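Side-chain contacts in GCN5-related N-acetyltransferase (Anabaena variabilis, PDB 2OZG), which binds coenzyme A and, as a GCN5-related N-acetyltransferase, probably acetylates amines, possibly those of aminoglycosides: residues I40-K43 and N49-V52; L66-W71 and V77-I82; R232-L237 and Q243-F248; L352-T357 and R363-T368. All blocks are in the same frame, centred on the assembly; numbering follows the deposited sequence.

Following the chain from its N terminus, the four contacts come one after another, none nested or crossing. Interaction 1 closes the turn between helix 37-45 and strand 50-55. Interaction 2 zips up the hairpin of strands 58-72 and 75-87. It touches interaction 1 where Asn49 OD1 lies 3.9 Å from Pro67 CD, and all four of their segments belong to the first GNAT domain. Interaction 3 folds helix 239-250 onto strand 227-236 in the second GNAT domain, its centre about 26 Å from that of interaction 2. Interaction 4 pairs two short helices of the sterol carrier protein domain. It meets the hairpin through Tyr356 OH, 3.6 Å from Val77 CG2.

Interaction 1. Residues I40-K43 and N49-V52; sequences IYVK and NFRV
Val42 on helix 37-45 and Phe50 at the start of strand 50-55 mark the closest approach of the backbones, with their CA atoms 8.2 Å apart and no hydrogen bond between the segments. Phe50 does the reaching. Its ring carbon CG stands anti to the carbonyl carbon (chi1 -71°), and the benzyl group extends toward the helix with CE1 and CZ leading. Val42 receives these two atoms with both its methyls: CG1 lies 3.8 Å from Phe50 CE1, and CG2 lies 3.9 Å from Phe50 CZ. The carbonyl oxygen Val42 O comes to the ring edge, near the ring plane, 3.6 Å from Phe50 CE1. Tyr41 adds a looser touch, its CE2 4.3 Å from Phe50 CZ, and that carbon too sits at the edge of the phenylalanine ring.

Next along the strand, Arg51 bonds back to the main chain. Its NH1 donates to Phe50 O over 2.8 Å, from well above the carbonyl plane, and also bonds Glu48 O, while NH2 forms a salt bridge with Glu107.

In this acetyltransferase fold the contact belongs to the two-helix connection between strands 10-14 and 50-55; the side chain of Tyr41 is about 7 Å from the bound coenzyme A. Helix 20-30 packs against both partners, Ile20 on Val42 and Leu23 and Leu27 on Phe50, while Ala64 of strand 58-72 also touches the phenylalanine.

Interaction 2. Residues L66-W71 and V77-I82; sequences LPMGQW and VPMAGI
Met68 and Met79, both selenomethionines, lie side by side and point the same way, their CE methyls 3.8 Å apart. They reach this position by different routes. Met79 starts anti to its own nitrogen (chi1 -167°) and then bends twice; Met68 starts with CG between the backbone N and the carbonyl carbon (chi1 57°) and bends only near its end. That last bend also sets Met68 CE over the neighbouring strand, 3.8 Å from Gly81 CA, where the partner has no side chain.

On its other flank Met79 meets Gln70, and these two side chains cross obliquely. Gln70 OE1 lies 3.8 Å from Met79 CG, and its CD packs on Met79 CE. The amide is pinned by polar partners beyond the two strands: OE1 accepts from Trp72 NE1 and NE2 donates to Gly180 O, which fixes which way it is turned.

Leu66, Met68, Gln70, Val77 and Met79 share one face of an antiparallel beta hairpin in the central sheet of the acetyltransferase fold, with Pro67 and Ala80 on the other. Three hydrogen-bonded pairs knit it: Leu66 with Gly81, Met68 with Met79, and Gln70 with Val77. The middle pair is uneven, for Met68 N lies almost in line with the Met79 carbonyl bond, 2.7 Å from Met79 O, whereas Met79 N approaches Met68 O from above the carbonyl plane at 3.0 Å. Strand 115-118 continues the sheet beyond Ala80, which exchanges backbone bonds with Ile115 and Val117.

Interaction 3. Residues R232-L237 and Q243-F248; sequences RDWVTL and QSFWTF
Trp234 and Phe245 pack strand 227-236 against helix 239-250, the first two elements of a beta-alpha-beta unit completed by the parallel strand 258-263 in the second GNAT domain. The tight part is narrow. Phe245 CE1 sits 3.8 Å from Trp234 CB and 4.1 Å from Trp234 CG, so one corner of the phenyl ring rests where the indole joins its backbone. The two rings are neither parallel nor perpendicular: the phenyl and the five-membered ring of Trp234 have planes at 54° and centroids 5.6 Å apart. Trp234 CG lies between its backbone N and carbonyl carbon (chi1 56°), which swings the indole out across the strand direction rather than along it. Its NE1 bonds Lys262 O on strand 258-263, tying the same side chain to the third element of the unit.

Two residues along the strand the packing slackens. Thr236 also points at the helix, yet its CG2 comes no closer than 4.3 Å to Phe245 CB. Toward the ends of the segments the two part company: Arg232, Leu237 and Gln243 are partly exposed and make no contact across. Arg232 and Asp233 instead form a classic beta bulge opposite Ile217 of strand 211-222.

On the helix, Phe245 also covers a neighbour, its CD2 lying 4.0 Å above the Trp246 ring plane, toward the rim. Nearby, Gln243 O takes two hydrogen bonds from Thr247, with N and OG1 arriving from opposite faces of its carbonyl plane, OG1 at 2.8 Å.

Interaction 4. Residues L352-T357 and R363-T368; sequences LASLYT and RQLQLT
This is a buried, apolar helix-to-helix contact in the sterol carrier protein domain, with Leu365 of helix 362-367 set against Ser354 and Leu355 of helix 349-357. The nearest CA atoms, those of Leu355 and Leu365, are 7.5 Å apart, and a single leucine bridges the gap. Its two methyls divide the work. Leu365 CD1 presses on the main chain of the other helix, 3.6 Å from both Leu355 N and Leu355 CA, and reaches Leu355 CB at 3.8 Å. Leu365 CD2 goes to the neighbouring residue and meets Ser354 CB, also at 3.8 Å. With CG anti to its carbonyl carbon (chi1 -66°), the leucine fork is carried across to straddle the two residues.

Both helices lie in the connection between strands 345-348 and 371-373, which are antiparallel neighbours in the five-stranded mixed sheet of this domain. Ser354 offers Leu365 its carbon, while its OG bonds Gln133 O, linking the helix to the start of strand 132-143. Leu355 turns its side chain to Phe385 of helix 375-385.

Where helix 362-367 ends, Thr368 OG1 donates to Gln364 O over 2.9 Å, and Thr368 N bonds the same oxygen. A neighbouring subunit reaches this helix too: Leu271 of that subunit packs on Leu365 and Thr368, and its Glu388 forms a salt bridge with Arg363.

Interaction 1. Residues I40-K43 and N49-V52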
loop_
_atom_site.group_PDB
_atom_site.type_symbol
_atom_site.label_atom_id
_atom_site.label_comp_id
_atom_site.label_asym_id
_atom_site.label_seq_id
_atom_site.Cartn_x
_atom_site.Cartn_y
_atom_site.Cartn_z
ATOM N N ILE A 40 4.817 13.132 -33.030
ATOM C CA ILE A 40 5.115 11.754 -33.419
ATOM C C ILE A 40 3.830 11.002 -33.695
ATOM O O ILE A 40 3.725 10.248 -34.653
ATOM C CB ILE A 40 5.858 11.017 -32.267
ATOM C CG1 ILE A 40 7.213 11.663 -32.029
ATOM C CG2 ILE A 40 6.027 9.535 -32.595
ATOM C CD1 ILE A 40 7.774 11.393 -30.657
ATOM N N TYR A 41 2.846 11.215 -32.827
ATOM C CA TYR A 41 1.549 10.552 -32.922
ATOM C C TYR A 41 0.809 10.966 -34.175
ATOM O O TYR A 41 0.365 10.107 -34.964
ATOM C CB TYR A 41 0.718 10.897 -31.689
ATOM C CG TYR A 41 -0.663 10.249 -31.690
ATOM C CD1 TYR A 41 -0.817 8.871 -31.527
ATOM C CD2 TYR A 41 -1.813 11.017 -31.833
ATOM C CE1 TYR A 41 -2.077 8.280 -31.561
ATOM C CE2 TYR A 41 -3.080 10.437 -31.856
ATOM C CZ TYR A 41 -3.211 9.069 -31.725
ATOM O OH TYR A 41 -4.501 8.516 -31.707
ATOM N N VAL A 42 0.674 12.283 -34.362
ATOM C CA VAL A 42 -0.013 12.851 -35.538
ATOM C C VAL A 42 0.658 12.398 -36.819
ATOM O O VAL A 42 -0.021 12.029 -37.790
ATOM C CB VAL A 42 -0.086 14.410 -35.451
ATOM C CG1 VAL A 42 -0.569 15.030 -36.751
ATOM C CG2 VAL A 42 -1.013 14.823 -34.344
ATOM N N LYS A 43 1.994 12.395 -36.800
ATOM C CA LYS A 43 2.815 11.951 -37.930
ATOM C C LYS A 43 2.627 10.451 -38.233
ATOM O O LYS A 43 2.584 10.038 -39.395
ATOM C CB LYS A 43 4.294 12.256 -37.648
ATOM C CG LYS A 43 5.287 11.823 -38.739
ATOM N N ASN A 49 -5.869 11.930 -42.111
ATOM C CA ASN A 49 -6.806 11.201 -41.271
ATOM C C ASN A 49 -7.374 11.995 -40.125
ATOM O O ASN A 49 -8.290 11.539 -39.452
ATOM C CB ASN A 49 -6.136 9.931 -40.748
ATOM C CG ASN A 49 -5.822 8.966 -41.855
ATOM O OD1 ASN A 49 -6.623 8.808 -42.758
ATOM N ND2 ASN A 49 -4.621 8.370 -41.832
ATOM N N PHE A 50 -6.839 13.184 -39.892
ATOM C CA PHE A 50 -7.399 14.005 -38.806
ATOM C C PHE A 50 -8.523 14.940 -39.288
ATOM O O PHE A 50 -8.598 15.361 -40.464
ATOM C CB PHE A 50 -6.336 14.766 -38.067
ATOM C CG PHE A 50 -5.462 13.916 -37.214
ATOM C CD1 PHE A 50 -4.337 13.328 -37.740
ATOM C CD2 PHE A 50 -5.710 13.779 -35.872
ATOM C CE1 PHE A 50 -3.502 12.583 -36.926
ATOM C CE2 PHE A 50 -4.884 13.023 -35.056
ATOM C CZ PHE A 50 -3.778 12.439 -35.584
ATOM N N ARG A 51 -9.445 15.183 -38.384
ATOM C CA ARG A 51 -10.611 16.013 -38.632
ATOM C C ARG A 51 -10.648 17.006 -37.509
ATOM O O ARG A 51 -10.244 16.704 -36.366
ATOM C CB ARG A 51 -11.907 15.191 -38.540
ATOM C CG ARG A 51 -11.993 14.100 -39.535
ATOM C CD ARG A 51 -12.005 14.695 -40.935
ATOM N NE ARG A 51 -12.049 13.653 -41.946
ATOM C CZ ARG A 51 -10.989 13.103 -42.503
ATOM N NH1 ARG A 51 -9.748 13.473 -42.209
ATOM N NH2 ARG A 51 -11.180 12.167 -43.386
ATOM N N VAL A 52 -11.213 18.156 -37.825
ATOM C CA VAL A 52 -11.280 19.273 -36.880
ATOM C C VAL A 52 -12.676 19.789 -36.740
ATOM O O VAL A 52 -13.394 19.824 -37.703
ATOM C CB VAL A 52 -10.379 20.454 -37.414
ATOM C CG1 VAL A 52 -10.662 21.743 -36.675
ATOM C CG2 VAL A 52 -8.893 20.067 -37.294
#

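Interaction 2. Residues L66-W71 and V77-I82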
loop_
_atom_site.group_PDB
_atom_site.type_symbol
_atom_site.label_atom_id
_atom_site.label_comp_id
_atom_site.label_asym_id
_atom_site.label_seq_id
_atom_site.Cartn_x
_atom_site.Cartn_y
_atom_site.Cartn_z
ATOM N N LEU A 66 -9.486 6.183 -38.700
ATOM C CA LEU A 66 -8.570 5.130 -39.225
ATOM C C LEU A 66 -9.327 4.149 -40.100
ATOM O O LEU A 66 -10.032 3.248 -39.597
ATOM C CB LEU A 66 -7.851 4.367 -38.065
ATOM C CG LEU A 66 -7.107 5.279 -37.092
ATOM C CD1 LEU A 66 -6.396 4.486 -35.986
ATOM C CD2 LEU A 66 -6.082 6.145 -37.807
ATOM N N PRO A 67 -9.280 4.384 -41.419
ATOM C CA PRO A 67 -9.957 3.473 -42.286
ATOM C C PRO A 67 -9.218 2.180 -42.418
ATOM O O PRO A 67 -8.089 2.150 -42.911
ATOM C CB PRO A 67 -10.052 4.229 -43.639
ATOM C CG PRO A 67 -9.528 5.595 -43.389
ATOM C CD PRO A 67 -8.729 5.529 -42.126
HETATM N N MSE A 68 -9.861 1.100 -42.000
HETATM C CA MSE A 68 -9.206 -0.191 -42.045
HETATM C C MSE A 68 -10.235 -1.305 -42.173
HETATM O O MSE A 68 -11.157 -1.196 -42.951
HETATM C CB MSE A 68 -8.329 -0.332 -40.795
HETATM C CG MSE A 68 -9.063 -0.185 -39.515
HETATM SE SE MSE A 68 -8.010 -0.528 -37.933
HETATM C CE MSE A 68 -8.816 0.803 -36.792
ATOM N N GLY A 69 -10.041 -2.407 -41.476
ATOM C CA GLY A 69 -10.976 -3.500 -41.538
ATOM C C GLY A 69 -11.027 -4.195 -40.210
ATOM O O GLY A 69 -10.137 -4.011 -39.348
ATOM N N GLN A 70 -12.058 -5.021 -40.065
ATOM C CA GLN A 70 -12.248 -5.822 -38.861
ATOM C C GLN A 70 -12.759 -7.198 -39.295
ATOM O O GLN A 70 -13.641 -7.289 -40.152
ATOM C CB GLN A 70 -13.268 -5.169 -37.923
ATOM C CG GLN A 70 -13.128 -5.645 -36.521
ATOM C CD GLN A 70 -13.861 -4.852 -35.527
ATOM O OE1 GLN A 70 -14.869 -4.216 -35.838
ATOM N NE2 GLN A 70 -13.437 -4.972 -34.242
ATOM N N TRP A 71 -12.210 -8.254 -38.690
ATOM C CA TRP A 71 -12.604 -9.615 -39.043
ATOM C C TRP A 71 -13.816 -10.141 -38.229
ATOM O O TRP A 71 -13.688 -10.374 -37.036
ATOM C CB TRP A 71 -11.398 -10.533 -38.925
ATOM C CG TRP A 71 -10.277 -10.176 -39.858
ATOM C CD1 TRP A 71 -9.204 -9.375 -39.556
ATOM C CD2 TRP A 71 -10.087 -10.583 -41.223
ATOM N NE1 TRP A 71 -8.390 -9.253 -40.624
ATOM C CE2 TRP A 71 -8.897 -9.976 -41.670
ATOM C CE3 TRP A 71 -10.784 -11.415 -42.100
ATOM C CZ2 TRP A 71 -8.374 -10.195 -42.963
ATOM C CZ3 TRP A 71 -10.308 -11.573 -43.382
ATOM C CH2 TRP A 71 -9.118 -10.991 -43.801
ATOM N N VAL A 77 -14.641 -6.932 -42.784
ATOM C CA VAL A 77 -15.630 -5.909 -42.967
ATOM C C VAL A 77 -14.916 -4.558 -42.896
ATOM O O VAL A 77 -14.179 -4.319 -41.926
ATOM C CB VAL A 77 -16.630 -5.973 -41.826
ATOM C CG1 VAL A 77 -17.746 -4.994 -42.026
ATOM C CG2 VAL A 77 -17.162 -7.420 -41.666
ATOM N N PRO A 78 -15.055 -3.699 -43.928
ATOM C CA PRO A 78 -14.457 -2.364 -43.818
ATOM C C PRO A 78 -14.924 -1.670 -42.553
ATOM O O PRO A 78 -16.102 -1.728 -42.208
ATOM C CB PRO A 78 -14.967 -1.638 -45.047
ATOM C CG PRO A 78 -15.286 -2.708 -46.043
ATOM C CD PRO A 78 -15.739 -3.870 -45.218
HETATM N N MSE A 79 -13.993 -1.019 -41.877
HETATM C CA MSE A 79 -14.245 -0.436 -40.552
HETATM C C MSE A 79 -13.475 0.826 -40.381
HETATM O O MSE A 79 -12.308 0.894 -40.795
HETATM C CB MSE A 79 -13.758 -1.434 -39.509
HETATM C CG MSE A 79 -14.165 -1.230 -38.057
HETATM SE SE MSE A 79 -12.880 -0.114 -37.181
HETATM C CE MSE A 79 -11.869 -1.470 -36.451
ATOM N N ALA A 80 -14.123 1.840 -39.798
ATOM C CA ALA A 80 -13.448 3.094 -39.518
ATOM C C ALA A 80 -13.235 3.242 -37.999
ATOM O O ALA A 80 -14.197 3.329 -37.220
ATOM C CB ALA A 80 -14.208 4.260 -40.087
ATOM N N GLY A 81 -11.959 3.196 -37.603
ATOM C CA GLY A 81 -11.559 3.306 -36.220
ATOM C C GLY A 81 -11.566 4.769 -35.876
ATOM O O GLY A 81 -11.188 5.600 -36.705
ATOM N N ILE A 82 -12.111 5.104 -34.711
ATOM C CA ILE A 82 -12.095 6.507 -34.255
ATOM C C ILE A 82 -11.040 6.621 -33.158
ATOM O O ILE A 82 -11.123 5.918 -32.168
ATOM C CB ILE A 82 -13.467 6.990 -33.778
ATOM C CG1 ILE A 82 -14.535 6.795 -34.855
ATOM C CG2 ILE A 82 -13.432 8.477 -33.328
ATOM C CD1 ILE A 82 -14.289 7.559 -36.048
#

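Interaction 3. Residues R232-L237 and Q243-F248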
loop_
_atom_site.group_PDB
_atom_site.type_symbol
_atom_site.label_atom_id
_atom_site.label_comp_id
_atom_site.label_asym_id
_atom_site.label_seq_id
_atom_site.Cartn_x
_atom_site.Cartn_y
_atom_site.Cartn_z
ATOM N N ARG A 232 3.317 -6.796 -26.162
ATOM C CA ARG A 232 2.341 -5.913 -26.834
ATOM C C ARG A 232 1.638 -6.561 -27.993
ATOM O O ARG A 232 0.561 -6.118 -28.353
ATOM C CB ARG A 232 2.954 -4.602 -27.273
ATOM C CG ARG A 232 4.228 -4.734 -28.028
ATOM C CD ARG A 232 4.847 -3.376 -28.449
ATOM N NE ARG A 232 5.219 -2.517 -27.333
ATOM C CZ ARG A 232 5.671 -1.266 -27.490
ATOM N NH1 ARG A 232 5.795 -0.735 -28.703
ATOM N NH2 ARG A 232 5.994 -0.544 -26.461
ATOM N N ASP A 233 2.203 -7.614 -28.575
ATOM C CA ASP A 233 1.515 -8.311 -29.649
ATOM C C ASP A 233 2.114 -9.706 -29.695
ATOM O O ASP A 233 3.263 -9.897 -29.354
ATOM C CB ASP A 233 1.727 -7.578 -30.988
ATOM C CG ASP A 233 0.829 -8.076 -32.096
ATOM O OD1 ASP A 233 -0.237 -8.685 -31.790
ATOM O OD2 ASP A 233 1.178 -7.791 -33.286
ATOM N N TRP A 234 1.296 -10.686 -30.038
ATOM C CA TRP A 234 1.777 -12.041 -30.158
ATOM C C TRP A 234 0.858 -12.744 -31.139
ATOM O O TRP A 234 -0.310 -12.345 -31.291
ATOM C CB TRP A 234 1.792 -12.772 -28.797
ATOM C CG TRP A 234 0.397 -12.762 -28.096
ATOM C CD1 TRP A 234 -0.039 -11.840 -27.230
ATOM C CD2 TRP A 234 -0.678 -13.701 -28.254
ATOM N NE1 TRP A 234 -1.289 -12.133 -26.830
ATOM C CE2 TRP A 234 -1.720 -13.257 -27.474
ATOM C CE3 TRP A 234 -0.870 -14.832 -29.037
ATOM C CZ2 TRP A 234 -2.928 -13.918 -27.407
ATOM C CZ3 TRP A 234 -2.041 -15.471 -28.996
ATOM C CH2 TRP A 234 -3.091 -15.015 -28.197
ATOM N N VAL A 235 1.404 -13.807 -31.755
ATOM C CA VAL A 235 0.667 -14.701 -32.596
ATOM C C VAL A 235 1.096 -16.157 -32.308
ATOM O O VAL A 235 2.284 -16.449 -32.167
ATOM C CB VAL A 235 0.807 -14.355 -34.114
ATOM C CG1 VAL A 235 0.401 -15.530 -35.008
ATOM C CG2 VAL A 235 -0.000 -13.111 -34.457
ATOM N N THR A 236 0.103 -17.051 -32.178
ATOM C CA THR A 236 0.338 -18.507 -31.993
ATOM C C THR A 236 -0.668 -19.229 -32.881
ATOM O O THR A 236 -1.900 -19.195 -32.627
ATOM C CB THR A 236 0.256 -18.969 -30.513
ATOM O OG1 THR A 236 -1.015 -18.642 -29.979
ATOM C CG2 THR A 236 1.296 -18.239 -29.683
ATOM N N LEU A 237 -0.172 -19.833 -33.963
ATOM C CA LEU A 237 -1.076 -20.483 -34.925
ATOM C C LEU A 237 -1.309 -21.960 -34.645
ATOM O O LEU A 237 -2.263 -22.536 -35.161
ATOM C CB LEU A 237 -0.609 -20.312 -36.360
ATOM C CG LEU A 237 -0.462 -18.880 -36.860
ATOM C CD1 LEU A 237 0.045 -18.883 -38.299
ATOM C CD2 LEU A 237 -1.784 -18.135 -36.753
ATOM N N GLN A 243 3.237 -23.808 -26.858
ATOM C CA GLN A 243 4.215 -24.370 -25.891
ATOM C C GLN A 243 5.534 -23.606 -25.908
ATOM O O GLN A 243 6.181 -23.372 -24.869
ATOM C CB GLN A 243 4.502 -25.838 -26.184
ATOM C CG GLN A 243 3.320 -26.772 -26.023
ATOM C CD GLN A 243 2.700 -26.841 -24.580
ATOM O OE1 GLN A 243 3.308 -26.409 -23.597
ATOM N NE2 GLN A 243 1.488 -27.430 -24.476
ATOM N N SER A 244 5.925 -23.216 -27.103
ATOM C CA SER A 244 7.167 -22.489 -27.339
ATOM C C SER A 244 7.105 -21.080 -26.759
ATOM O O SER A 244 8.043 -20.590 -26.167
ATOM C CB SER A 244 7.486 -22.528 -28.837
ATOM O OG SER A 244 7.837 -23.871 -29.269
ATOM N N PHE A 245 5.940 -20.459 -26.869
ATOM C CA PHE A 245 5.678 -19.162 -26.292
ATOM C C PHE A 245 5.870 -19.181 -24.779
ATOM O O PHE A 245 6.648 -18.412 -24.223
ATOM C CB PHE A 245 4.228 -18.848 -26.664
ATOM C CG PHE A 245 3.642 -17.609 -26.053
ATOM C CD1 PHE A 245 3.734 -16.382 -26.702
ATOM C CD2 PHE A 245 2.845 -17.690 -24.893
ATOM C CE1 PHE A 245 3.090 -15.218 -26.146
ATOM C CE2 PHE A 245 2.261 -16.562 -24.336
ATOM C CZ PHE A 245 2.362 -15.321 -24.992
ATOM N N TRP A 246 5.163 -20.086 -24.122
ATOM C CA TRP A 246 5.237 -20.204 -22.692
ATOM C C TRP A 246 6.607 -20.595 -22.247
ATOM O O TRP A 246 7.036 -20.104 -21.240
ATOM C CB TRP A 246 4.244 -21.215 -22.123
ATOM C CG TRP A 246 2.821 -20.708 -22.015
ATOM C CD1 TRP A 246 1.718 -21.271 -22.573
ATOM C CD2 TRP A 246 2.364 -19.538 -21.313
ATOM N NE1 TRP A 246 0.576 -20.521 -22.275
ATOM C CE2 TRP A 246 0.962 -19.446 -21.514
ATOM C CE3 TRP A 246 3.004 -18.534 -20.580
ATOM C CZ2 TRP A 246 0.208 -18.425 -20.978
ATOM C CZ3 TRP A 246 2.221 -17.495 -20.026
ATOM C CH2 TRP A 246 0.870 -17.443 -20.242
ATOM N N THR A 247 7.253 -21.552 -22.915
ATOM C CA THR A 247 8.627 -21.937 -22.564
ATOM C C THR A 247 9.567 -20.733 -22.607
ATOM O O THR A 247 10.357 -20.499 -21.690
ATOM C CB THR A 247 9.183 -23.032 -23.495
ATOM O OG1 THR A 247 8.372 -24.199 -23.395
ATOM C CG2 THR A 247 10.593 -23.412 -23.117
ATOM N N PHE A 248 9.454 -19.934 -23.663
ATOM C CA PHE A 248 10.331 -18.785 -23.824
ATOM C C PHE A 248 10.142 -17.793 -22.635
ATOM O O PHE A 248 11.080 -17.361 -21.965
ATOM C CB PHE A 248 10.009 -18.196 -25.178
ATOM C CG PHE A 248 10.760 -16.913 -25.522
ATOM C CD1 PHE A 248 12.059 -16.956 -25.941
ATOM C CD2 PHE A 248 10.123 -15.690 -25.442
ATOM C CE1 PHE A 248 12.755 -15.780 -26.272
ATOM C CE2 PHE A 248 10.819 -14.499 -25.748
ATOM C CZ PHE A 248 12.129 -14.562 -26.177
#

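Interaction 4. Residues L352-T357 and R363-T368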
loop_
_atom_site.group_PDB
_atom_site.type_symbol
_atom_site.label_atom_id
_atom_site.label_comp_id
_atom_site.label_asym_id
_atom_site.label_seq_id
_atom_site.Cartn_x
_atom_site.Cartn_y
_atom_site.Cartn_z
ATOM N N LEU A 352 -28.194 -3.635 -31.970
ATOM C CA LEU A 352 -27.714 -4.364 -33.137
ATOM C C LEU A 352 -26.227 -4.497 -33.134
ATOM O O LEU A 352 -25.706 -5.498 -33.609
ATOM C CB LEU A 352 -28.171 -3.662 -34.421
ATOM C CG LEU A 352 -27.790 -4.372 -35.742
ATOM C CD1 LEU A 352 -28.323 -5.778 -35.750
ATOM C CD2 LEU A 352 -28.274 -3.625 -36.922
ATOM N N ALA A 353 -25.515 -3.477 -32.627
ATOM C CA ALA A 353 -24.070 -3.573 -32.498
ATOM C C ALA A 353 -23.622 -4.760 -31.625
ATOM O O ALA A 353 -22.707 -5.488 -31.993
ATOM C CB ALA A 353 -23.526 -2.308 -31.895
ATOM N N SER A 354 -24.270 -4.918 -30.462
ATOM C CA SER A 354 -23.876 -5.937 -29.496
ATOM C C SER A 354 -24.290 -7.289 -30.038
ATOM O O SER A 354 -23.576 -8.247 -29.843
ATOM C CB SER A 354 -24.483 -5.713 -28.153
ATOM O OG SER A 354 -24.228 -4.417 -27.629
ATOM N N LEU A 355 -25.429 -7.329 -30.737
ATOM C CA LEU A 355 -25.914 -8.560 -31.349
ATOM C C LEU A 355 -24.955 -9.022 -32.443
ATOM O O LEU A 355 -24.558 -10.194 -32.497
ATOM C CB LEU A 355 -27.288 -8.318 -31.980
ATOM C CG LEU A 355 -27.933 -9.526 -32.696
ATOM C CD1 LEU A 355 -28.254 -10.615 -31.716
ATOM C CD2 LEU A 355 -29.162 -9.141 -33.480
ATOM N N TYR A 356 -24.581 -8.073 -33.306
ATOM C CA TYR A 356 -23.691 -8.316 -34.453
ATOM C C TYR A 356 -22.357 -8.918 -34.113
ATOM O O TYR A 356 -21.869 -9.830 -34.773
ATOM C CB TYR A 356 -23.435 -6.986 -35.157
ATOM C CG TYR A 356 -22.587 -6.990 -36.442
ATOM C CD1 TYR A 356 -21.228 -6.907 -36.404
ATOM C CD2 TYR A 356 -23.177 -6.990 -37.670
ATOM C CE1 TYR A 356 -20.458 -6.834 -37.595
ATOM C CE2 TYR A 356 -22.414 -6.962 -38.855
ATOM C CZ TYR A 356 -21.069 -6.870 -38.799
ATOM O OH TYR A 356 -20.335 -6.835 -39.993
ATOM N N THR A 357 -21.746 -8.413 -33.054
ATOM C CA THR A 357 -20.411 -8.893 -32.631
ATOM C C THR A 357 -20.355 -10.149 -31.788
ATOM O O THR A 357 -19.257 -10.676 -31.533
ATOM C CB THR A 357 -19.722 -7.792 -31.788
ATOM O OG1 THR A 357 -20.470 -7.583 -30.593
ATOM C CG2 THR A 357 -19.620 -6.538 -32.587
ATOM N N ARG A 363 -30.632 -13.790 -26.074
ATOM C CA ARG A 363 -31.272 -13.969 -24.778
ATOM C C ARG A 363 -30.763 -12.938 -23.780
ATOM O O ARG A 363 -31.543 -12.342 -23.045
ATOM C CB ARG A 363 -30.929 -15.351 -24.224
ATOM C CG ARG A 363 -31.754 -15.721 -23.022
ATOM C CD ARG A 363 -31.226 -16.968 -22.329
ATOM N NE ARG A 363 -29.884 -16.804 -21.763
ATOM C CZ ARG A 363 -29.640 -16.395 -20.518
ATOM N NH1 ARG A 363 -30.635 -16.084 -19.699
ATOM N NH2 ARG A 363 -28.386 -16.291 -20.093
ATOM N N GLN A 364 -29.448 -12.769 -23.735
ATOM C CA GLN A 364 -28.816 -11.771 -22.851
ATOM C C GLN A 364 -29.220 -10.335 -23.210
ATOM O O GLN A 364 -29.374 -9.508 -22.351
ATOM C CB GLN A 364 -27.286 -11.890 -22.909
ATOM C CG GLN A 364 -26.764 -13.124 -22.109
ATOM C CD GLN A 364 -25.310 -13.332 -22.298
ATOM O OE1 GLN A 364 -24.780 -13.263 -23.442
ATOM N NE2 GLN A 364 -24.611 -13.584 -21.184
ATOM N N LEU A 365 -29.348 -10.041 -24.489
ATOM C CA LEU A 365 -29.799 -8.722 -24.924
ATOM C C LEU A 365 -31.314 -8.490 -24.613
ATOM O O LEU A 365 -31.754 -7.391 -24.236
ATOM C CB LEU A 365 -29.466 -8.545 -26.396
ATOM C CG LEU A 365 -27.962 -8.488 -26.708
ATOM C CD1 LEU A 365 -27.645 -8.588 -28.211
ATOM C CD2 LEU A 365 -27.306 -7.192 -26.090
ATOM N N GLN A 366 -32.096 -9.548 -24.693
ATOM C CA GLN A 366 -33.469 -9.476 -24.323
ATOM C C GLN A 366 -33.592 -9.148 -22.847
ATOM O O GLN A 366 -34.356 -8.269 -22.449
ATOM C CB GLN A 366 -34.157 -10.801 -24.578
ATOM C CG GLN A 366 -35.632 -10.756 -24.292
ATOM C CD GLN A 366 -36.295 -12.113 -24.453
ATOM O OE1 GLN A 366 -35.762 -13.158 -24.022
ATOM N NE2 GLN A 366 -37.444 -12.108 -25.076
ATOM N N LEU A 367 -32.839 -9.871 -22.040
ATOM C CA LEU A 367 -32.882 -9.723 -20.586
ATOM C C LEU A 367 -32.462 -8.347 -20.085
ATOM O O LEU A 367 -32.906 -7.929 -19.038
ATOM C CB LEU A 367 -31.988 -10.778 -19.956
ATOM C CG LEU A 367 -31.784 -10.700 -18.443
ATOM C CD1 LEU A 367 -33.077 -10.994 -17.731
ATOM C CD2 LEU A 367 -30.701 -11.679 -18.028
ATOM N N THR A 368 -31.565 -7.684 -20.821
ATOM C CA THR A 368 -31.032 -6.360 -20.489
ATOM C C THR A 368 -31.747 -5.277 -21.303
ATOM O O THR A 368 -31.319 -4.114 -21.351
ATOM C CB THR A 368 -29.508 -6.306 -20.704
ATOM O OG1 THR A 368 -29.179 -6.627 -22.060
ATOM C CG2 THR A 368 -28.800 -7.306 -19.792
#